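PDB 3HVN: hemolysin from Streptococcus suis, which probably lyses host cells by binding cholesterol-containing membranes, changing conformation and assembling there into oligomeric pores. Local coordinates for residues E50-N54 and N112-N116; K228-Y232 and G349-L355; P63-G67 and Y416-G420; N83-N87 and Q192-K196. The protein carries 1 engineered substitution. The contacts are given in a common frame with arbitrary orientation. Residue numbers count along the deposited sequence, not the author numbering.

Contact 1: residues E50-N54 and N112-N116; sequences EILTN and NLLDN
One leucine, L114, makes nearly all of this contact by pressing against the backbone of the other segment, and no hydrogen bond joins the two. L52, at phi/psi -123/47, leads into a weakly bonded strand at T53-N54. The partner is the end of helix 111-114, closed by a Schellman motif: N116 is the C-prime residue (phi/psi 55/27, which asparagine tolerates well), and its N bonds to L113 O at 3.3 Å. L52 lies opposite L114, with their CA atoms 6.0 Å apart. L114 (chi1 t, chi2 p) brings CD1 to 3.8 Å from L52 C and CD2 to 3.4 Å from T53 O. L52 (m, t) sends CD2 to 4.2 Å from L113 CD2. I376 of strand 376-401 also touches L114. T53 turns away, its OG1 bonded to Q49 O. Van der Waals contact of a leucine with strand backbone, backed by one leucine-leucine pair, thus joins the helix end to the sheet, while L52 and N54 bond their backbones to 376-401.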
loop_
_atom_site.group_PDB
_atom_site.type_symbol
_atom_site.label_atom_id
_atom_site.label_comp_id
_atom_site.label_asym_id
_atom_site.label_seq_id
_atom_site.Cartn_x
_atom_site.Cartn_y
_atom_site.Cartn_z
ATOM N N GLU A 50 1.908 8.373 26.303
ATOM C CA GLU A 50 2.651 9.591 26.001
ATOM C C GLU A 50 4.154 9.345 25.904
ATOM O O GLU A 50 4.891 10.168 25.360
ATOM C CB GLU A 50 2.358 10.673 27.044
ATOM C CG GLU A 50 0.891 11.062 27.135
ATOM C CD GLU A 50 0.348 11.612 25.829
ATOM O OE1 GLU A 50 1.154 12.079 24.996
ATOM O OE2 GLU A 50 -0.885 11.581 25.637
ATOM N N ILE A 51 4.604 8.211 26.431
ATOM C CA ILE A 51 6.021 7.866 26.391
ATOM C C ILE A 51 6.320 6.933 25.218
ATOM O O ILE A 51 7.472 6.576 24.971
ATOM C CB ILE A 51 6.489 7.219 27.712
ATOM C CG1 ILE A 51 8.004 7.367 27.876
ATOM C CG2 ILE A 51 6.069 5.758 27.776
ATOM C CD1 ILE A 51 8.529 6.841 29.195
ATOM N N LEU A 52 5.271 6.546 24.500
ATOM C CA LEU A 52 5.413 5.715 23.310
ATOM C C LEU A 52 4.797 6.418 22.106
ATOM O O LEU A 52 4.041 5.815 21.341
ATOM C CB LEU A 52 4.742 4.356 23.520
ATOM C CG LEU A 52 5.306 3.463 24.626
ATOM C CD1 LEU A 52 4.427 2.237 24.826
ATOM C CD2 LEU A 52 6.737 3.056 24.311
ATOM N N THR A 53 5.125 7.695 21.942
ATOM C CA THR A 53 4.524 8.514 20.896
ATOM C C THR A 53 5.538 8.948 19.839
ATOM O O THR A 53 6.692 9.241 20.152
ATOM C CB THR A 53 3.848 9.766 21.488
ATOM O OG1 THR A 53 2.825 9.368 22.410
ATOM C CG2 THR A 53 3.229 10.616 20.389
ATOM N N ASN A 54 5.092 8.986 18.587
ATOM C CA ASN A 54 5.924 9.442 17.480
ATOM C C ASN A 54 5.234 10.520 16.650
ATOM O O ASN A 54 4.384 10.225 15.804
ATOM C CB ASN A 54 6.332 8.267 16.587
ATOM C CG ASN A 54 7.463 7.450 17.180
ATOM O OD1 ASN A 54 8.155 7.900 18.094
ATOM N ND2 ASN A 54 7.662 6.246 16.658
ATOM N N ASN A 112 14.645 3.881 23.068
ATOM C CA ASN A 112 15.186 2.669 22.468
ATOM C C ASN A 112 14.069 1.706 22.088
ATOM O O ASN A 112 13.980 1.266 20.942
ATOM C CB ASN A 112 16.177 1.994 23.418
ATOM C CG ASN A 112 17.541 2.654 23.398
ATOM O OD1 ASN A 112 17.903 3.327 22.435
ATOM N ND2 ASN A 112 18.307 2.460 24.466
ATOM N N LEU A 113 13.214 1.387 23.054
ATOM C CA LEU A 113 12.047 0.554 22.795
ATOM C C LEU A 113 11.167 1.200 21.735
ATOM O O LEU A 113 10.556 0.513 20.916
ATOM C CB LEU A 113 11.242 0.341 24.079
ATOM C CG LEU A 113 9.851 -0.272 23.899
ATOM C CD1 LEU A 113 9.945 -1.651 23.267
ATOM C CD2 LEU A 113 9.111 -0.334 25.227
ATOM N N LEU A 114 11.106 2.528 21.756
ATOM C CA LEU A 114 10.294 3.266 20.797
ATOM C C LEU A 114 10.829 3.125 19.373
ATOM O O LEU A 114 10.058 3.041 18.417
ATOM C CB LEU A 114 10.215 4.744 21.189
ATOM C CG LEU A 114 9.250 5.604 20.372
ATOM C CD1 LEU A 114 7.871 4.964 20.323
ATOM C CD2 LEU A 114 9.172 7.011 20.946
ATOM N N ASP A 115 12.151 3.098 19.239
ATOM C CA ASP A 115 12.788 2.990 17.931
ATOM C C ASP A 115 13.064 1.538 17.551
ATOM O O ASP A 115 13.980 1.253 16.779
ATOM C CB ASP A 115 14.088 3.798 17.895
ATOM C CG ASP A 115 13.845 5.294 17.898
ATOM O OD1 ASP A 115 12.670 5.708 17.797
ATOM O OD2 ASP A 115 14.829 6.058 17.996
ATOM N N ASN A 116 12.265 0.627 18.095
ATOM C CA ASN A 116 12.411 -0.798 17.816
ATOM C C ASN A 116 13.823 -1.303 18.103
ATOM O O ASN A 116 14.285 -2.272 17.499
ATOM C CB ASN A 116 12.014 -1.107 16.370
ATOM C CG ASN A 116 11.723 -2.579 16.148
ATOM O OD1 ASN A 116 11.802 -3.387 17.073
ATOM N ND2 ASN A 116 11.378 -2.934 14.916
#

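Contact 2: residues K228-Y232 and G349-L355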
loop_
_atom_site.group_PDB
_atom_site.type_symbol
_atom_site.label_atom_id
_atom_site.label_comp_id
_atom_site.label_asym_id
_atom_site.label_seq_id
_atom_site.Cartn_x
_atom_site.Cartn_y
_atom_site.Cartn_z
ATOM N N LYS A 228 3.738 -10.983 6.018
ATOM C CA LYS A 228 4.191 -11.833 7.106
ATOM C C LYS A 228 3.538 -13.205 7.009
ATOM O O LYS A 228 2.376 -13.328 6.627
ATOM C CB LYS A 228 3.899 -11.188 8.464
ATOM C CG LYS A 228 5.014 -10.284 8.970
ATOM C CD LYS A 228 4.667 -9.659 10.312
ATOM C CE LYS A 228 3.999 -8.302 10.143
ATOM N NZ LYS A 228 2.852 -8.344 9.196
ATOM N N GLN A 229 4.304 -14.233 7.350
ATOM C CA GLN A 229 3.832 -15.605 7.276
ATOM C C GLN A 229 4.199 -16.318 8.567
ATOM O O GLN A 229 5.221 -17.002 8.639
ATOM C CB GLN A 229 4.468 -16.312 6.078
ATOM C CG GLN A 229 4.032 -17.751 5.889
ATOM C CD GLN A 229 4.724 -18.412 4.714
ATOM O OE1 GLN A 229 5.434 -17.760 3.948
ATOM N NE2 GLN A 229 4.519 -19.715 4.563
ATOM N N ILE A 230 3.370 -16.150 9.592
ATOM C CA ILE A 230 3.689 -16.698 10.903
ATOM C C ILE A 230 3.451 -18.203 10.959
ATOM O O ILE A 230 2.363 -18.692 10.629
ATOM C CB ILE A 230 2.928 -15.980 12.044
ATOM C CG1 ILE A 230 3.880 -15.673 13.197
ATOM C CG2 ILE A 230 1.761 -16.811 12.538
ATOM C CD1 ILE A 230 5.103 -14.910 12.771
ATOM N N TYR A 231 4.493 -18.927 11.357
ATOM C CA TYR A 231 4.421 -20.369 11.537
ATOM C C TYR A 231 3.944 -20.693 12.946
ATOM O O TYR A 231 3.098 -21.565 13.136
ATOM C CB TYR A 231 5.783 -21.018 11.285
ATOM C CG TYR A 231 6.229 -20.985 9.840
ATOM C CD1 TYR A 231 7.330 -20.236 9.450
ATOM C CD2 TYR A 231 5.548 -21.705 8.868
ATOM C CE1 TYR A 231 7.741 -20.205 8.131
ATOM C CE2 TYR A 231 5.951 -21.679 7.547
ATOM C CZ TYR A 231 7.048 -20.928 7.184
ATOM O OH TYR A 231 7.453 -20.898 5.869
ATOM N N TYR A 232 4.495 -19.992 13.933
ATOM C CA TYR A 232 4.040 -20.164 15.310
ATOM C C TYR A 232 4.148 -18.878 16.124
ATOM O O TYR A 232 4.569 -17.844 15.612
ATOM C CB TYR A 232 4.775 -21.319 16.001
ATOM C CG TYR A 232 6.266 -21.121 16.169
ATOM C CD1 TYR A 232 6.783 -20.539 17.318
ATOM C CD2 TYR A 232 7.156 -21.534 15.187
ATOM C CE1 TYR A 232 8.145 -20.365 17.480
ATOM C CE2 TYR A 232 8.520 -21.364 15.340
ATOM C CZ TYR A 232 9.008 -20.779 16.489
ATOM O OH TYR A 232 10.365 -20.605 16.646
ATOM N N GLY A 349 8.459 -19.462 -1.460
ATOM C CA GLY A 349 8.891 -18.963 -0.166
ATOM C C GLY A 349 7.884 -19.267 0.927
ATOM O O GLY A 349 8.161 -19.092 2.115
ATOM N N ALA A 350 6.709 -19.738 0.521
ATOM C CA ALA A 350 5.631 -20.020 1.460
ATOM C C ALA A 350 5.696 -21.442 2.008
ATOM O O ALA A 350 5.875 -21.642 3.208
ATOM C CB ALA A 350 4.287 -19.775 0.797
ATOM N N ARG A 351 5.543 -22.424 1.126
ATOM C CA ARG A 351 5.521 -23.824 1.538
ATOM C C ARG A 351 6.802 -24.573 1.169
ATOM O O ARG A 351 6.775 -25.774 0.897
ATOM C CB ARG A 351 4.296 -24.528 0.953
ATOM C CG ARG A 351 3.827 -23.949 -0.371
ATOM C CD ARG A 351 2.362 -24.267 -0.608
ATOM N NE ARG A 351 1.770 -23.407 -1.629
ATOM C CZ ARG A 351 0.462 -23.282 -1.834
ATOM N NH1 ARG A 351 -0.399 -23.960 -1.086
ATOM N NH2 ARG A 351 0.014 -22.476 -2.786
ATOM N N TYR A 352 7.923 -23.858 1.174
ATOM C CA TYR A 352 9.218 -24.455 0.872
ATOM C C TYR A 352 10.133 -24.351 2.087
ATOM O O TYR A 352 11.136 -25.059 2.188
ATOM C CB TYR A 352 9.855 -23.757 -0.331
ATOM C CG TYR A 352 10.951 -24.551 -1.006
ATOM C CD1 TYR A 352 10.682 -25.338 -2.116
ATOM C CD2 TYR A 352 12.258 -24.509 -0.536
ATOM C CE1 TYR A 352 11.678 -26.064 -2.739
ATOM C CE2 TYR A 352 13.262 -25.232 -1.151
ATOM C CZ TYR A 352 12.966 -26.007 -2.254
ATOM O OH TYR A 352 13.961 -26.729 -2.872
ATOM N N GLY A 353 9.777 -23.465 3.010
ATOM C CA GLY A 353 10.545 -23.279 4.227
ATOM C C GLY A 353 10.370 -24.438 5.188
ATOM O O GLY A 353 10.105 -25.565 4.772
ATOM N N LYS A 354 10.515 -24.161 6.479
ATOM C CA LYS A 354 10.380 -25.198 7.497
ATOM C C LYS A 354 9.782 -24.652 8.789
ATOM O O LYS A 354 9.496 -23.460 8.900
ATOM C CB LYS A 354 11.735 -25.851 7.778
ATOM C CG LYS A 354 12.765 -24.911 8.381
ATOM C CD LYS A 354 14.099 -25.610 8.583
ATOM C CE LYS A 354 14.662 -26.119 7.265
ATOM N NZ LYS A 354 15.961 -26.824 7.448
ATOM N N LEU A 355 9.597 -25.537 9.763
ATOM C CA LEU A 355 9.032 -25.164 11.054
ATOM C C LEU A 355 10.026 -25.456 12.173
ATOM O O LEU A 355 9.931 -24.890 13.263
ATOM C CB LEU A 355 7.716 -25.908 11.296
ATOM C CG LEU A 355 6.878 -25.544 12.527
ATOM C CD1 LEU A 355 7.320 -26.320 13.763
ATOM C CD2 LEU A 355 6.902 -24.041 12.783
#
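At K228 the strand 221-236 is regular and the lysine takes no part, its NZ forming a salt bridge with D183. Q229, on the alternate side, aims its extended side chain (chi1 and chi2 both t) at the end of helix 339-350. Its NE2 donates to A350 O at 2.7 Å, and its OE1 accepts a weak bond from R276. The carbonyl of A350 comes at the close of the helix, where the next turn that would bond it is missing, so a long amide is well suited to supply a donor. I230 again points to the other side. At Y231 the chain turns a corner: Y231 and Y232 both face Y274 in a classic beta bulge, and so both rings can reach the second segment. Y231 OH adds a second bond to A350 O at 3.2 Å, while K354 O lies over one ring face, 3.8 Å from Y231 CE1. A side chain on G353 would crowd the Y231 hydroxyl. L355 CD2 fills the space beside both tyrosines, 3.6 Å from Y231 CB and 3.5 Å from Y232 CD2, where it meets the ring edge. The contact thus fastens the turn after helix 339-350 to the central sheet of the family's pore-forming region. Helix 151-166 lies alongside, L162 touching both Y232 and L355, and strand 276-284 flanks Y231 through R276.

Contact 3: residues P63-G67 and Y416-G420; sequences PATTG and YNEAG
Two short segments run antiparallel past each other without backbone hydrogen bonds between them, A64 opposite G420 (CA to CA 4.4 Å) and T66 opposite Y416 (5.2 Å). P63-T65 is extended like polyproline II, phi/psi near -55/140, before strand 66-70 begins. The other segment turns back through A419 (70/-2) and G420 (63/27), with a weak bond from G420 N to N417 O at 3.5 Å. Glycine suits G420 twice over: its phi is positive, and a CB would clash with T65 N. The close approach also gives a CA-H...O contact, G420 CA to T65 O at 3.5 Å, and sets A64 CB 3.2 Å from G420 N. T65, with chi1 p, makes a weak hydrogen bond from OG1 to G420 O at 3.1 Å. Y416, chi1 m, lays its CB 3.6 Å from G67 N and 3.9 Å from T66 CA; a CB on G67 would strike this ring at CD2. The turn links strands 404-416 and 422-437 of the C-terminal beta-sandwich, the domain that in this family binds membrane cholesterol, and it meets the long sheet of the N-terminal region. There strand 73-88 backs Y416 with F74 and V76, and R78 bonds to its hydroxyl.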
loop_
_atom_site.group_PDB
_atom_site.type_symbol
_atom_site.label_atom_id
_atom_site.label_comp_id
_atom_site.label_asym_id
_atom_site.label_seq_id
_atom_site.Cartn_x
_atom_site.Cartn_y
_atom_site.Cartn_z
ATOM N N PRO A 63 2.091 21.701 -4.129
ATOM C CA PRO A 63 1.867 22.517 -5.325
ATOM C C PRO A 63 0.501 22.231 -5.937
ATOM O O PRO A 63 0.102 21.071 -6.034
ATOM C CB PRO A 63 2.978 22.057 -6.272
ATOM C CG PRO A 63 4.062 21.582 -5.369
ATOM C CD PRO A 63 3.366 20.963 -4.191
ATOM N N ALA A 64 -0.204 23.283 -6.340
ATOM C CA ALA A 64 -1.546 23.148 -6.895
ATOM C C ALA A 64 -1.608 22.098 -8.000
ATOM O O ALA A 64 -0.657 21.929 -8.764
ATOM C CB ALA A 64 -2.040 24.492 -7.410
ATOM N N THR A 65 -2.732 21.392 -8.072
ATOM C CA THR A 65 -2.947 20.389 -9.108
ATOM C C THR A 65 -2.801 21.026 -10.482
ATOM O O THR A 65 -3.231 22.160 -10.695
ATOM C CB THR A 65 -4.346 19.760 -8.993
ATOM O OG1 THR A 65 -5.335 20.705 -9.416
ATOM C CG2 THR A 65 -4.628 19.347 -7.556
ATOM N N THR A 66 -2.193 20.302 -11.417
ATOM C CA THR A 66 -1.937 20.860 -12.743
ATOM C C THR A 66 -2.303 19.903 -13.873
ATOM O O THR A 66 -2.638 18.744 -13.636
ATOM C CB THR A 66 -0.464 21.285 -12.904
ATOM O OG1 THR A 66 0.393 20.169 -12.630
ATOM C CG2 THR A 66 -0.128 22.422 -11.950
ATOM N N GLY A 67 -2.235 20.404 -15.103
ATOM C CA GLY A 67 -2.529 19.604 -16.276
ATOM C C GLY A 67 -1.423 19.690 -17.309
ATOM O O GLY A 67 -0.884 20.767 -17.566
ATOM N N TYR A 416 -5.931 24.155 -16.135
ATOM C CA TYR A 416 -5.559 24.096 -14.726
ATOM C C TYR A 416 -4.614 25.226 -14.338
ATOM O O TYR A 416 -3.398 25.040 -14.278
ATOM C CB TYR A 416 -4.925 22.745 -14.388
ATOM C CG TYR A 416 -5.924 21.625 -14.218
ATOM C CD1 TYR A 416 -6.748 21.569 -13.102
ATOM C CD2 TYR A 416 -6.040 20.620 -15.169
ATOM C CE1 TYR A 416 -7.663 20.547 -12.940
ATOM C CE2 TYR A 416 -6.950 19.593 -15.015
ATOM C CZ TYR A 416 -7.759 19.562 -13.899
ATOM O OH TYR A 416 -8.668 18.541 -13.741
ATOM N N ASN A 417 -5.180 26.399 -14.075
ATOM C CA ASN A 417 -4.395 27.541 -13.624
ATOM C C ASN A 417 -3.986 27.382 -12.164
ATOM O O ASN A 417 -4.103 26.298 -11.593
ATOM C CB ASN A 417 -5.175 28.841 -13.816
ATOM C CG ASN A 417 -5.454 29.141 -15.276
ATOM O OD1 ASN A 417 -4.941 28.470 -16.171
ATOM N ND2 ASN A 417 -6.271 30.160 -15.525
ATOM N N GLU A 418 -3.509 28.467 -11.562
ATOM C CA GLU A 418 -3.084 28.436 -10.167
ATOM C C GLU A 418 -4.246 28.093 -9.240
ATOM O O GLU A 418 -5.402 28.068 -9.663
ATOM C CB GLU A 418 -2.451 29.771 -9.769
ATOM C CG GLU A 418 -1.180 30.098 -10.536
ATOM C CD GLU A 418 -0.574 31.425 -10.128
ATOM O OE1 GLU A 418 -1.237 32.179 -9.385
ATOM O OE2 GLU A 418 0.564 31.715 -10.553
ATOM N N ALA A 419 -3.926 27.822 -7.977
ATOM C CA ALA A 419 -4.921 27.421 -6.985
ATOM C C ALA A 419 -5.466 26.023 -7.266
ATOM O O ALA A 419 -6.295 25.507 -6.515
ATOM C CB ALA A 419 -6.054 28.439 -6.913
ATOM N N GLY A 420 -4.994 25.416 -8.350
ATOM C CA GLY A 420 -5.397 24.069 -8.714
ATOM C C GLY A 420 -6.878 23.947 -9.013
ATOM O O GLY A 420 -7.463 22.874 -8.864
#

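Contact 4: residues N83-N87 and Q192-K196; sequences NITNN and QLKTK
A helix packs nearly along a strand here, joining helix 190-196 to the long strand 73-88. By analogy with other cholesterol-dependent cytolysins, the helix probably belongs to a region that refolds into membrane-spanning strands, and this packing would then have to open. The short axes approach to 8.0 Å at 25°, roughly parallel, with I84 nearest Q192 (CA to CA 6.3 Å) and N86 nearest T195 (6.1 Å). Strand alternation presents I84 and N86 to the helix. I84, with both chi angles t, is the strand's main apolar residue here: CG2 lies 3.8 Å from T195 CB, and CD1 3.7 Å from Q192 OE1 and 4.2 Å from K196 CB. N86 sets CB 3.6 Å from T195 CG2 and gives a weak hydrogen bond from ND2 to T195 O, 3.0 Å. T195, chi1 m, is compact enough to lie close to the strand, its OG1 bonded to S191 O. Strand 376-401 runs beside 73-88, its S380 touching both I84 and T195, while T185 of strand 179-186 contacts Q192 and K196.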
loop_
_atom_site.group_PDB
_atom_site.type_symbol
_atom_site.label_atom_id
_atom_site.label_comp_id
_atom_site.label_asym_id
_atom_site.label_seq_id
_atom_site.Cartn_x
_atom_site.Cartn_y
_atom_site.Cartn_z
ATOM N N ASN A 83 -3.015 12.643 6.066
ATOM C CA ASN A 83 -2.367 12.270 7.317
ATOM C C ASN A 83 -2.541 10.789 7.632
ATOM O O ASN A 83 -3.642 10.249 7.529
ATOM C CB ASN A 83 -2.912 13.108 8.473
ATOM C CG ASN A 83 -2.363 12.670 9.819
ATOM O OD1 ASN A 83 -1.150 12.620 10.021
ATOM N ND2 ASN A 83 -3.257 12.353 10.748
ATOM N N ILE A 84 -1.449 10.135 8.014
ATOM C CA ILE A 84 -1.502 8.731 8.401
ATOM C C ILE A 84 -1.193 8.559 9.886
ATOM O O ILE A 84 -0.269 9.180 10.421
ATOM C CB ILE A 84 -0.547 7.858 7.557
ATOM C CG1 ILE A 84 -0.820 6.374 7.809
ATOM C CG2 ILE A 84 0.905 8.196 7.860
ATOM C CD1 ILE A 84 0.061 5.444 7.006
ATOM N N THR A 85 -1.982 7.714 10.542
ATOM C CA THR A 85 -1.849 7.471 11.971
ATOM C C THR A 85 -1.747 5.976 12.245
ATOM O O THR A 85 -2.444 5.178 11.620
ATOM C CB THR A 85 -3.058 8.035 12.743
ATOM O OG1 THR A 85 -3.085 9.462 12.619
ATOM C CG2 THR A 85 -2.982 7.657 14.214
ATOM N N ASN A 86 -0.877 5.600 13.176
ATOM C CA ASN A 86 -0.733 4.197 13.545
ATOM C C ASN A 86 -0.495 4.000 15.039
ATOM O O ASN A 86 0.533 4.410 15.577
ATOM C CB ASN A 86 0.386 3.535 12.739
ATOM C CG ASN A 86 0.306 2.020 12.771
ATOM O OD1 ASN A 86 -0.774 1.447 12.914
ATOM N ND2 ASN A 86 1.452 1.363 12.634
ATOM N N ASN A 87 -1.457 3.366 15.699
ATOM C CA ASN A 87 -1.361 3.079 17.123
ATOM C C ASN A 87 -1.436 1.576 17.353
ATOM O O ASN A 87 -2.504 0.978 17.228
ATOM C CB ASN A 87 -2.489 3.785 17.875
ATOM C CG ASN A 87 -2.207 3.925 19.357
ATOM O OD1 ASN A 87 -1.372 3.213 19.914
ATOM N ND2 ASN A 87 -2.907 4.849 20.004
ATOM N N GLN A 192 5.563 8.430 6.130
ATOM C CA GLN A 192 4.286 7.729 6.193
ATOM C C GLN A 192 4.504 6.217 6.159
ATOM O O GLN A 192 3.772 5.459 6.802
ATOM C CB GLN A 192 3.343 8.192 5.074
ATOM C CG GLN A 192 3.693 7.698 3.681
ATOM C CD GLN A 192 2.954 6.429 3.303
ATOM O OE1 GLN A 192 1.991 6.039 3.963
ATOM N NE2 GLN A 192 3.396 5.783 2.231
ATOM N N LEU A 193 5.521 5.784 5.419
ATOM C CA LEU A 193 5.922 4.383 5.444
ATOM C C LEU A 193 6.491 4.046 6.819
ATOM O O LEU A 193 6.244 2.966 7.364
ATOM C CB LEU A 193 6.953 4.095 4.356
ATOM C CG LEU A 193 6.441 4.201 2.920
ATOM C CD1 LEU A 193 7.586 4.074 1.932
ATOM C CD2 LEU A 193 5.372 3.151 2.650
ATOM N N LYS A 194 7.249 4.988 7.376
ATOM C CA LYS A 194 7.810 4.852 8.715
ATOM C C LYS A 194 6.700 4.737 9.749
ATOM O O LYS A 194 6.906 4.210 10.845
ATOM C CB LYS A 194 8.700 6.048 9.048
ATOM C CG LYS A 194 10.044 6.049 8.342
ATOM C CD LYS A 194 11.130 5.425 9.199
ATOM C CE LYS A 194 11.434 6.299 10.403
ATOM N NZ LYS A 194 12.685 5.883 11.090
ATOM N N THR A 195 5.522 5.237 9.391
ATOM C CA THR A 195 4.357 5.134 10.258
ATOM C C THR A 195 3.620 3.829 9.995
ATOM O O THR A 195 3.111 3.195 10.918
ATOM C CB THR A 195 3.395 6.316 10.052
ATOM O OG1 THR A 195 4.052 7.535 10.418
ATOM C CG2 THR A 195 2.144 6.147 10.906
ATOM N N LYS A 196 3.573 3.431 8.728
ATOM C CA LYS A 196 2.882 2.209 8.338
ATOM C C LYS A 196 3.630 0.956 8.790
ATOM O O LYS A 196 3.020 -0.098 8.976
ATOM C CB LYS A 196 2.670 2.172 6.823
ATOM C CG LYS A 196 1.861 0.980 6.334
ATOM C CD LYS A 196 0.409 1.069 6.776
ATOM C CE LYS A 196 -0.414 -0.069 6.193
ATOM N NZ LYS A 196 -1.859 0.055 6.528
#

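From the N terminus, 50-54, 63-67 and 83-87 come first, each waiting for a later partner. Contact 1 closes its loop at 112-116 and contact 4 closes at 192-196, so the two cross. Contact 2 opens only afterwards, at 228-232, and closes at 349-355. Contact 3 closes last, at 416-420; contacts 2 and 4 nest inside its loop, whereas it crosses contact 1. Contacts 1, 3 and 4 all reach the same long mixed sheet: 1 and 4, with centres about 14 Å apart, tie it to helices, and 3 ties it to the C-terminal sandwich. Contact 2 holds a different, antiparallel sheet, and its centre lies about 48 Å from that of contact 3, across the chain's centre.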